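PDB 2R9Q: 2'-deoxycytidine 5'-triphosphate deaminase from Agrobacterium tumefaciens, which probably catalyses the hydrolytic deamination of dCTP to dUTP with release of ammonia, supplying precursor for thymidine nucleotide synthesis. Local coordinates for residues K50-R55 and I93-E98; T123-D128 and L144-S149; I206-F211 and F324-G329. All blocks are in the same frame, centred on the assembly; numbering follows the deposited sequence.

In the fold
From the N terminus, interaction 1 closes first: it joins strand 50-54 to strand 91-101 and loops out the chain between them, including helix 66-71. Interaction 2 follows, pairing neighbouring antiparallel strands 121-127 and 143-150. The two are in series, neither nested nor crossed, yet they meet in one sheet of the N-terminal deaminase region, because strand 91-101 runs beside strand 143-150 and Pro95 packs on Tyr145; their centres are 8 Å apart. Interaction 3 comes last, in the C-terminal region, and closes a far longer excursion by bringing the loop after strand 202-205 to strand 324-327. Its centre lies about 33 Å from that of interaction 2, across the chain's centre.

Interaction 1: residues K50-R55 and I93-E98; sequences KAYRVR and IVPLME
Val54 and Ile93 form an apolar patch beside an antiparallel strand pairing in the N-terminal dUTPase-like β domain. Their side chains cross at about a right angle, with Ile93 CG1 meeting both methyls of Val54, CG1 at 3.8 Å and CG2 only slightly farther. Farther along the same face, the side chains of Tyr52 and Pro95 also cross at about a right angle; Tyr52 CE2 lies 4.0 Å from Pro95 CD. Tyr52 CG stands anti to the carbonyl carbon, chi1 -62°, and the CE2 side of the ring lies against Pro95. On the other face Ala51 CB touches Val94 CG2 at 3.6 Å, a methyl-to-methyl contact that flanks the backbone. Between these two layers Tyr52 and Ile93 make a hydrogen-bonded antiparallel pair: Tyr52 N donates to Ile93 O at 2.7 Å, and Ile93 N returns the bond to Tyr52 O. Ile93 O also receives the CA-H of Ala51. Strand 143-150 continues the sheet beyond Ile93 and Pro95. At the polar edge Lys50 NZ forms a salt bridge with Glu77 and only a weak hydrogen bond to Tyr52 OH. Past the paired residues the strands are spanned by one water, which donates to Lys50 O at 2.7 Å and to Pro95 O at 2.8 Å.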
loop_
_atom_site.group_PDB
_atom_site.type_symbol
_atom_site.label_atom_id
_atom_site.label_comp_id
_atom_site.label_asym_id
_atom_site.label_seq_id
_atom_site.Cartn_x
_atom_site.Cartn_y
_atom_site.Cartn_z
ATOM N N LYS B 50 17.621 -17.851 -18.668
ATOM C CA LYS B 50 16.796 -18.305 -17.554
ATOM C C LYS B 50 16.736 -17.199 -16.482
ATOM O O LYS B 50 17.771 -16.598 -16.126
ATOM C CB LYS B 50 17.406 -19.523 -16.847
ATOM C CG LYS B 50 17.542 -20.900 -17.513
ATOM C CD LYS B 50 17.950 -21.897 -16.303
ATOM C CE LYS B 50 18.127 -23.482 -16.609
ATOM N NZ LYS B 50 17.948 -24.423 -15.329
ATOM N N ALA B 51 15.546 -16.959 -15.953
ATOM C CA ALA B 51 15.362 -16.191 -14.732
ATOM C C ALA B 51 14.804 -17.091 -13.620
ATOM O O ALA B 51 14.014 -18.007 -13.856
ATOM C CB ALA B 51 14.446 -14.990 -14.964
ATOM N N TYR B 52 15.256 -16.834 -12.404
ATOM C CA TYR B 52 14.795 -17.558 -11.255
ATOM C C TYR B 52 14.014 -16.636 -10.349
ATOM O O TYR B 52 14.521 -15.628 -9.876
ATOM C CB TYR B 52 15.955 -18.168 -10.498
ATOM C CG TYR B 52 16.757 -19.168 -11.270
ATOM C CD1 TYR B 52 16.250 -20.433 -11.550
ATOM C CD2 TYR B 52 18.031 -18.847 -11.737
ATOM C CE1 TYR B 52 17.015 -21.366 -12.241
ATOM C CE2 TYR B 52 18.786 -19.756 -12.419
ATOM C CZ TYR B 52 18.284 -21.025 -12.670
ATOM O OH TYR B 52 19.067 -21.920 -13.388
ATOM N N ARG B 53 12.754 -16.982 -10.162
ATOM C CA ARG B 53 11.890 -16.250 -9.307
ATOM C C ARG B 53 12.142 -16.723 -7.873
ATOM O O ARG B 53 12.174 -17.905 -7.593
ATOM C CB ARG B 53 10.443 -16.391 -9.724
ATOM C CG ARG B 53 9.561 -15.410 -8.977
ATOM C CD ARG B 53 8.449 -16.075 -8.354
ATOM N NE ARG B 53 7.486 -15.128 -7.791
ATOM C CZ ARG B 53 7.192 -15.029 -6.501
ATOM N NH1 ARG B 53 7.805 -15.768 -5.591
ATOM N NH2 ARG B 53 6.286 -14.173 -6.117
ATOM N N VAL B 54 12.438 -15.764 -7.006
ATOM C CA VAL B 54 12.812 -16.057 -5.625
ATOM C C VAL B 54 11.858 -15.355 -4.659
ATOM O O VAL B 54 11.156 -14.419 -5.000
ATOM C CB VAL B 54 14.361 -15.802 -5.319
ATOM C CG1 VAL B 54 15.231 -16.710 -6.209
ATOM C CG2 VAL B 54 14.776 -14.315 -5.422
ATOM N N ARG B 55 11.795 -15.917 -3.473
ATOM C CA ARG B 55 10.997 -15.431 -2.358
ATOM C C ARG B 55 11.688 -14.202 -1.758
ATOM O O ARG B 55 11.047 -13.262 -1.360
ATOM C CB ARG B 55 10.846 -16.605 -1.364
ATOM C CG ARG B 55 10.480 -16.339 0.079
ATOM C CD ARG B 55 9.004 -16.382 0.215
ATOM N NE ARG B 55 8.509 -16.400 1.576
ATOM C CZ ARG B 55 8.553 -17.461 2.392
ATOM N NH1 ARG B 55 9.129 -18.602 2.023
ATOM N NH2 ARG B 55 8.014 -17.369 3.605
ATOM N N ILE B 93 16.328 -13.684 -9.890
ATOM C CA ILE B 93 17.780 -13.797 -10.110
ATOM C C ILE B 93 18.008 -14.316 -11.528
ATOM O O ILE B 93 17.343 -15.249 -11.974
ATOM C CB ILE B 93 18.512 -14.711 -9.074
ATOM C CG1 ILE B 93 18.007 -14.469 -7.641
ATOM C CG2 ILE B 93 20.026 -14.516 -9.132
ATOM C CD1 ILE B 93 18.304 -13.163 -7.099
ATOM N N VAL B 94 18.926 -13.654 -12.236
ATOM C CA VAL B 94 19.217 -13.922 -13.640
ATOM C C VAL B 94 20.723 -14.084 -13.863
ATOM O O VAL B 94 21.482 -13.121 -13.685
ATOM C CB VAL B 94 18.634 -12.834 -14.551
ATOM C CG1 VAL B 94 18.924 -13.147 -15.992
ATOM C CG2 VAL B 94 17.155 -12.720 -14.312
ATOM N N PRO B 95 21.168 -15.313 -14.219
ATOM C CA PRO B 95 22.540 -15.457 -14.724
ATOM C C PRO B 95 22.779 -14.597 -15.940
ATOM O O PRO B 95 21.958 -14.543 -16.857
ATOM C CB PRO B 95 22.672 -16.962 -15.044
ATOM C CG PRO B 95 21.657 -17.628 -14.154
ATOM C CD PRO B 95 20.502 -16.620 -14.104
ATOM N N LEU B 96 23.904 -13.903 -15.909
ATOM C CA LEU B 96 24.264 -13.000 -16.948
ATOM C C LEU B 96 25.095 -13.771 -17.966
ATOM O O LEU B 96 25.738 -14.757 -17.626
ATOM C CB LEU B 96 24.995 -11.789 -16.351
ATOM C CG LEU B 96 24.224 -10.832 -15.418
ATOM C CD1 LEU B 96 25.199 -9.841 -14.741
ATOM C CD2 LEU B 96 23.095 -10.097 -16.126
ATOM N N MET B 97 25.037 -13.349 -19.227
ATOM C CA MET B 97 25.881 -13.926 -20.287
ATOM C C MET B 97 27.423 -13.700 -20.041
ATOM O O MET B 97 28.257 -14.546 -20.342
ATOM C CB MET B 97 25.443 -13.368 -21.639
ATOM C CG MET B 97 24.056 -13.801 -22.119
ATOM S SD MET B 97 23.524 -13.037 -23.692
ATOM C CE MET B 97 24.798 -13.600 -24.797
ATOM N N GLU B 98 27.785 -12.570 -19.452
ATOM C CA GLU B 98 29.190 -12.250 -19.207
ATOM C C GLU B 98 29.746 -12.919 -17.964
ATOM O O GLU B 98 29.067 -13.027 -16.950
ATOM C CB GLU B 98 29.397 -10.746 -19.116
ATOM C CG GLU B 98 29.218 -10.028 -20.446
ATOM C CD GLU B 98 27.779 -10.046 -20.941
ATOM O OE1 GLU B 98 26.850 -9.803 -20.119
ATOM O OE2 GLU B 98 27.587 -10.312 -22.141
HETATM O O HOH W 1 20.281 -16.769 -17.206
#

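Interaction 2: residues T123-D128 and L144-S149; sequences TRVMTD and LYLEIS
Arg124 and Glu147 face each other in a hydrogen-bonded antiparallel pair, Arg124 N reaching Glu147 O at 3.0 Å and Glu147 N reaching Arg124 O at 2.8 Å. Two residues on, Met126 and Tyr145 repeat the arrangement, and the non-hydrogen-bonded pairs Thr123 with Ile148 and Val125 with Leu146 fall between and beside them. The strand axes come within 4.5 Å and run 156° apart. Here CA-H groups also point at carbonyls, as Val125 CA does at Tyr145 O. One face carries Thr123, Val125, Leu144, Leu146 and Ile148. On it Leu146 CD1 presses on Val125 CG2 at 3.5 Å, while Leu144 CD2 meets methyls of both Val125 and Thr127. The other face is more polar. Met126 CG packs on Tyr145 CB at 3.7 Å, placed there by a chi1 of 45° that wedges CG between the backbone N and the carbonyl carbon; Met126 O lies at the edge of the tyrosine ring. The Arg124 chain bends at chi2, and NH1 donates to Thr123 O at 3.0 Å, from above the carbonyl plane; NH2 bonds Gly287 of the third subunit. Glu147 OE1 is held instead by Ser57. At the far end a water donates to Asp128 OD1 and hydrogen-bonds Tyr145 OH, while Val66 N gives that carboxylate oxygen a second bond. The arrangement is a twisted antiparallel β pair, as expected of the all-β dUTPase-like fold, with strand 91-101 on the other flank of strand 143-150.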
loop_
_atom_site.group_PDB
_atom_site.type_symbol
_atom_site.label_atom_id
_atom_site.label_comp_id
_atom_site.label_asym_id
_atom_site.label_seq_id
_atom_site.Cartn_x
_atom_site.Cartn_y
_atom_site.Cartn_z
ATOM N N THR B 123 17.951 -3.294 -9.069
ATOM C CA THR B 123 18.909 -4.301 -9.515
ATOM C C THR B 123 20.147 -4.359 -8.598
ATOM O O THR B 123 20.527 -3.367 -7.993
ATOM C CB THR B 123 19.363 -4.105 -11.027
ATOM O OG1 THR B 123 20.113 -2.901 -11.176
ATOM C CG2 THR B 123 18.172 -4.075 -11.974
ATOM N N ARG B 124 20.731 -5.548 -8.507
ATOM C CA ARG B 124 21.972 -5.828 -7.796
ATOM C C ARG B 124 22.751 -6.889 -8.575
ATOM O O ARG B 124 22.235 -7.958 -8.855
ATOM C CB ARG B 124 21.693 -6.413 -6.407
ATOM C CG ARG B 124 20.947 -5.527 -5.477
ATOM C CD ARG B 124 21.796 -4.416 -4.994
ATOM N NE ARG B 124 21.144 -3.689 -3.906
ATOM C CZ ARG B 124 20.422 -2.589 -4.069
ATOM N NH1 ARG B 124 20.211 -2.068 -5.278
ATOM N NH2 ARG B 124 19.887 -2.008 -3.015
ATOM N N VAL B 125 23.995 -6.589 -8.925
ATOM C CA VAL B 125 24.930 -7.613 -9.379
ATOM C C VAL B 125 25.520 -8.426 -8.210
ATOM O O VAL B 125 25.967 -7.873 -7.196
ATOM C CB VAL B 125 26.026 -7.041 -10.252
ATOM C CG1 VAL B 125 26.946 -8.138 -10.733
ATOM C CG2 VAL B 125 25.413 -6.345 -11.429
ATOM N N MET B 126 25.463 -9.747 -8.333
ATOM C CA MET B 126 26.133 -10.612 -7.367
ATOM C C MET B 126 27.199 -11.527 -7.989
ATOM O O MET B 126 27.123 -11.922 -9.153
ATOM C CB MET B 126 25.149 -11.374 -6.451
ATOM C CG MET B 126 23.973 -12.020 -7.115
ATOM S SD MET B 126 22.763 -12.731 -5.972
ATOM C CE MET B 126 23.649 -14.054 -5.216
ATOM N N THR B 127 28.239 -11.751 -7.180
ATOM C CA THR B 127 29.334 -12.653 -7.451
ATOM C C THR B 127 29.253 -13.865 -6.513
ATOM O O THR B 127 28.611 -13.821 -5.466
ATOM C CB THR B 127 30.752 -11.988 -7.283
ATOM O OG1 THR B 127 30.908 -11.422 -5.975
ATOM C CG2 THR B 127 31.030 -10.986 -8.289
ATOM N N ASP B 128 29.900 -14.952 -6.921
ATOM C CA ASP B 128 30.204 -16.072 -6.018
ATOM C C ASP B 128 30.985 -15.531 -4.814
ATOM O O ASP B 128 31.826 -14.636 -4.961
ATOM C CB ASP B 128 31.048 -17.140 -6.722
ATOM C CG ASP B 128 30.252 -18.021 -7.710
ATOM O OD1 ASP B 128 29.014 -17.883 -7.887
ATOM O OD2 ASP B 128 30.909 -18.891 -8.318
ATOM N N LEU B 144 28.526 -14.057 -13.210
ATOM C CA LEU B 144 27.818 -12.889 -12.700
ATOM C C LEU B 144 26.302 -13.129 -12.761
ATOM O O LEU B 144 25.792 -13.832 -13.647
ATOM C CB LEU B 144 28.204 -11.623 -13.484
ATOM C CG LEU B 144 29.650 -11.107 -13.487
ATOM C CD1 LEU B 144 29.848 -10.022 -14.589
ATOM C CD2 LEU B 144 30.117 -10.582 -12.119
ATOM N N TYR B 145 25.606 -12.543 -11.787
ATOM C CA TYR B 145 24.164 -12.662 -11.658
ATOM C C TYR B 145 23.577 -11.287 -11.460
ATOM O O TYR B 145 24.216 -10.425 -10.833
ATOM C CB TYR B 145 23.809 -13.581 -10.494
ATOM C CG TYR B 145 24.322 -14.985 -10.666
ATOM C CD1 TYR B 145 23.507 -15.994 -11.179
ATOM C CD2 TYR B 145 25.636 -15.313 -10.340
ATOM C CE1 TYR B 145 23.982 -17.280 -11.357
ATOM C CE2 TYR B 145 26.115 -16.593 -10.533
ATOM C CZ TYR B 145 25.283 -17.572 -11.041
ATOM O OH TYR B 145 25.743 -18.857 -11.213
ATOM N N LEU B 146 22.404 -11.057 -12.057
ATOM C CA LEU B 146 21.609 -9.844 -11.770
ATOM C C LEU B 146 20.324 -10.184 -11.010
ATOM O O LEU B 146 19.497 -10.959 -11.453
ATOM C CB LEU B 146 21.310 -9.009 -13.018
ATOM C CG LEU B 146 20.885 -7.546 -12.838
ATOM C CD1 LEU B 146 21.980 -6.721 -12.204
ATOM C CD2 LEU B 146 20.412 -6.888 -14.138
ATOM N N GLU B 147 20.210 -9.623 -9.821
ATOM C CA GLU B 147 18.953 -9.559 -9.107
ATOM C C GLU B 147 18.089 -8.410 -9.647
ATOM O O GLU B 147 18.563 -7.282 -9.764
ATOM C CB GLU B 147 19.239 -9.353 -7.655
ATOM C CG GLU B 147 18.119 -9.641 -6.719
ATOM C CD GLU B 147 18.633 -9.703 -5.260
ATOM O OE1 GLU B 147 18.709 -8.625 -4.606
ATOM O OE2 GLU B 147 18.973 -10.832 -4.789
ATOM N N ILE B 148 16.838 -8.714 -9.991
ATOM C CA ILE B 148 15.920 -7.746 -10.565
ATOM C C ILE B 148 14.623 -7.747 -9.800
ATOM O O ILE B 148 13.944 -8.765 -9.687
ATOM C CB ILE B 148 15.577 -7.985 -12.096
ATOM C CG1 ILE B 148 16.803 -8.181 -12.972
ATOM C CG2 ILE B 148 14.722 -6.816 -12.675
ATOM C CD1 ILE B 148 16.517 -8.756 -14.368
ATOM N N SER B 149 14.268 -6.570 -9.317
ATOM C CA SER B 149 12.931 -6.307 -8.794
ATOM C C SER B 149 12.344 -5.003 -9.337
ATOM O O SER B 149 12.767 -3.911 -8.943
ATOM C CB SER B 149 12.931 -6.272 -7.267
ATOM O OG SER B 149 11.606 -6.344 -6.823
HETATM O O HOH W 2 27.418 -19.586 -9.035
#

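Interaction 3: residues I206-F211 and F324-G329; sequences IDLKGF and FILEHG
His328 and Leu208 are joined by a hydrogen bond from the Leu208 backbone N to His328 ND1, 2.9 Å long and lying close to the imidazole plane. A second, backbone bond sits next to it: Gly329 N donates to Ile206 O at 2.9 Å with an N-H...O angle of 162°. Gly329 has a positive phi, which suits glycine, where the chain leaves strand 324-327. Within the loop, Asp207 OD1 accepts from Lys209 N at 3.1 Å, an Asx turn over residues 207 to 209, beside the histidine ring. The same oxygen sits at the ring edge, 3.4 Å from His328 CE1, with the carboxylate steeply inclined to the imidazole. Asp207 OD2 is tied to Arg312 by a salt bridge.

Contacts with the ring face come from Lys209. Its chain bends at chi2, 83°, which sets CD over the imidazole, 3.4 Å from the centroid and almost on the ring normal, a CH-pi contact. Ile206 O lies over the opposite face. His328 CG stands anti to its backbone N, chi1 180°, and the ring lies between Lys209 CD and Ile206 O.

Apolar packing fills the side nearer the strand. Leu326 CG touches both Ile206 CG2 and Leu208 CD2, each at 4.0 Å, and Leu208 CD2 also approaches Leu326 O at 3.3 Å. Beyond it, Glu327 turns from the loop to a salt bridge with Lys69 of the third subunit.

Because ND1 accepts from a backbone N-H, it carries no hydrogen, so a neutral His328 would be protonated on NE2. The bond from Leu208 N would disfavour a doubly protonated, positive ring, and Lys209 NZ, 5.7 Å from His328 NE2, would probably do the same; any pull from Asp207 would be weakened by its salt bridge to Arg312.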
loop_
_atom_site.group_PDB
_atom_site.type_symbol
_atom_site.label_atom_id
_atom_site.label_comp_id
_atom_site.label_asym_id
_atom_site.label_seq_id
_atom_site.Cartn_x
_atom_site.Cartn_y
_atom_site.Cartn_z
ATOM N N ILE B 206 18.947 20.444 -6.696
ATOM C CA ILE B 206 17.728 20.178 -7.443
ATOM C C ILE B 206 17.110 21.446 -8.029
ATOM O O ILE B 206 16.997 22.449 -7.354
ATOM C CB ILE B 206 16.688 19.357 -6.583
ATOM C CG1 ILE B 206 15.771 18.544 -7.498
ATOM C CG2 ILE B 206 15.925 20.238 -5.625
ATOM C CD1 ILE B 206 16.432 17.254 -7.990
ATOM N N ASP B 207 16.713 21.378 -9.295
ATOM C CA ASP B 207 16.026 22.465 -9.954
ATOM C C ASP B 207 14.529 22.229 -9.948
ATOM O O ASP B 207 14.023 21.378 -10.682
ATOM C CB ASP B 207 16.491 22.594 -11.388
ATOM C CG ASP B 207 16.141 23.936 -11.997
ATOM O OD1 ASP B 207 15.057 24.516 -11.699
ATOM O OD2 ASP B 207 16.984 24.423 -12.778
ATOM N N LEU B 208 13.828 23.017 -9.147
ATOM C CA LEU B 208 12.385 22.940 -9.002
ATOM C C LEU B 208 11.663 24.216 -9.529
ATOM O O LEU B 208 10.481 24.415 -9.297
ATOM C CB LEU B 208 12.066 22.676 -7.518
ATOM C CG LEU B 208 11.708 21.271 -7.046
ATOM C CD1 LEU B 208 12.148 20.196 -8.013
ATOM C CD2 LEU B 208 12.256 21.020 -5.630
ATOM N N LYS B 209 12.390 25.057 -10.261
ATOM C CA LYS B 209 11.838 26.324 -10.777
ATOM C C LYS B 209 11.001 26.110 -12.040
ATOM O O LYS B 209 9.981 26.781 -12.231
ATOM C CB LYS B 209 12.930 27.377 -11.002
ATOM C CG LYS B 209 12.766 28.647 -10.162
ATOM C CD LYS B 209 13.313 28.513 -8.745
ATOM C CE LYS B 209 13.249 29.820 -7.970
ATOM N NZ LYS B 209 11.839 30.276 -7.698
ATOM N N GLY B 210 11.407 25.164 -12.878
ATOM C CA GLY B 210 10.585 24.763 -14.008
ATOM C C GLY B 210 11.283 24.994 -15.327
ATOM O O GLY B 210 12.174 25.810 -15.416
ATOM N N PHE B 211 10.880 24.245 -16.344
ATOM C CA PHE B 211 11.470 24.376 -17.676
ATOM C C PHE B 211 10.419 24.651 -18.725
ATOM O O PHE B 211 9.377 24.011 -18.747
ATOM C CB PHE B 211 12.269 23.122 -18.023
ATOM C CG PHE B 211 13.435 22.902 -17.104
ATOM C CD1 PHE B 211 13.409 21.896 -16.142
ATOM C CD2 PHE B 211 14.545 23.736 -17.170
ATOM C CE1 PHE B 211 14.474 21.725 -15.284
ATOM C CE2 PHE B 211 15.601 23.566 -16.326
ATOM C CZ PHE B 211 15.572 22.562 -15.378
ATOM N N PHE B 324 8.388 14.379 2.446
ATOM C CA PHE B 324 9.379 15.389 2.560
ATOM C C PHE B 324 9.099 16.446 1.514
ATOM O O PHE B 324 8.848 16.139 0.328
ATOM C CB PHE B 324 10.778 14.790 2.378
ATOM C CG PHE B 324 11.917 15.762 2.678
ATOM C CD1 PHE B 324 12.200 16.148 3.989
ATOM C CD2 PHE B 324 12.708 16.277 1.653
ATOM C CE1 PHE B 324 13.242 17.021 4.274
ATOM C CE2 PHE B 324 13.748 17.162 1.925
ATOM C CZ PHE B 324 14.011 17.537 3.238
ATOM N N ILE B 325 9.109 17.693 1.958
ATOM C CA ILE B 325 9.016 18.818 1.053
ATOM C C ILE B 325 10.422 19.098 0.561
ATOM O O ILE B 325 11.230 19.564 1.310
ATOM C CB ILE B 325 8.455 20.089 1.706
ATOM C CG1 ILE B 325 7.092 19.833 2.346
ATOM C CG2 ILE B 325 8.359 21.217 0.654
ATOM C CD1 ILE B 325 6.825 20.729 3.557
ATOM N N LEU B 326 10.679 18.775 -0.706
ATOM C CA LEU B 326 11.946 19.018 -1.341
ATOM C C LEU B 326 11.900 20.410 -1.942
ATOM O O LEU B 326 10.959 20.771 -2.624
ATOM C CB LEU B 326 12.248 17.962 -2.412
ATOM C CG LEU B 326 13.564 18.060 -3.208
ATOM C CD1 LEU B 326 14.827 17.818 -2.381
ATOM C CD2 LEU B 326 13.485 17.099 -4.409
ATOM N N GLU B 327 12.941 21.179 -1.680
ATOM C CA GLU B 327 12.976 22.586 -2.075
ATOM C C GLU B 327 14.102 22.801 -3.079
ATOM O O GLU B 327 15.154 22.140 -2.993
ATOM C CB GLU B 327 13.147 23.500 -0.833
ATOM C CG GLU B 327 11.970 23.453 0.133
ATOM C CD GLU B 327 12.246 24.175 1.443
ATOM O OE1 GLU B 327 12.347 25.434 1.394
ATOM O OE2 GLU B 327 12.362 23.486 2.518
ATOM N N HIS B 328 13.836 23.696 -4.035
ATOM C CA HIS B 328 14.800 24.155 -5.043
ATOM C C HIS B 328 16.155 24.565 -4.423
ATOM O O HIS B 328 16.201 25.180 -3.355
ATOM C CB HIS B 328 14.196 25.341 -5.801
ATOM C CG HIS B 328 15.092 25.915 -6.863
ATOM N ND1 HIS B 328 15.101 25.454 -8.163
ATOM C CD2 HIS B 328 16.008 26.909 -6.814
ATOM C CE1 HIS B 328 15.979 26.144 -8.871
ATOM N NE2 HIS B 328 16.545 27.030 -8.071
ATOM N N GLY B 329 17.249 24.211 -5.090
ATOM C CA GLY B 329 18.589 24.437 -4.551
ATOM C C GLY B 329 19.039 23.436 -3.507
ATOM O O GLY B 329 20.189 23.423 -3.140
#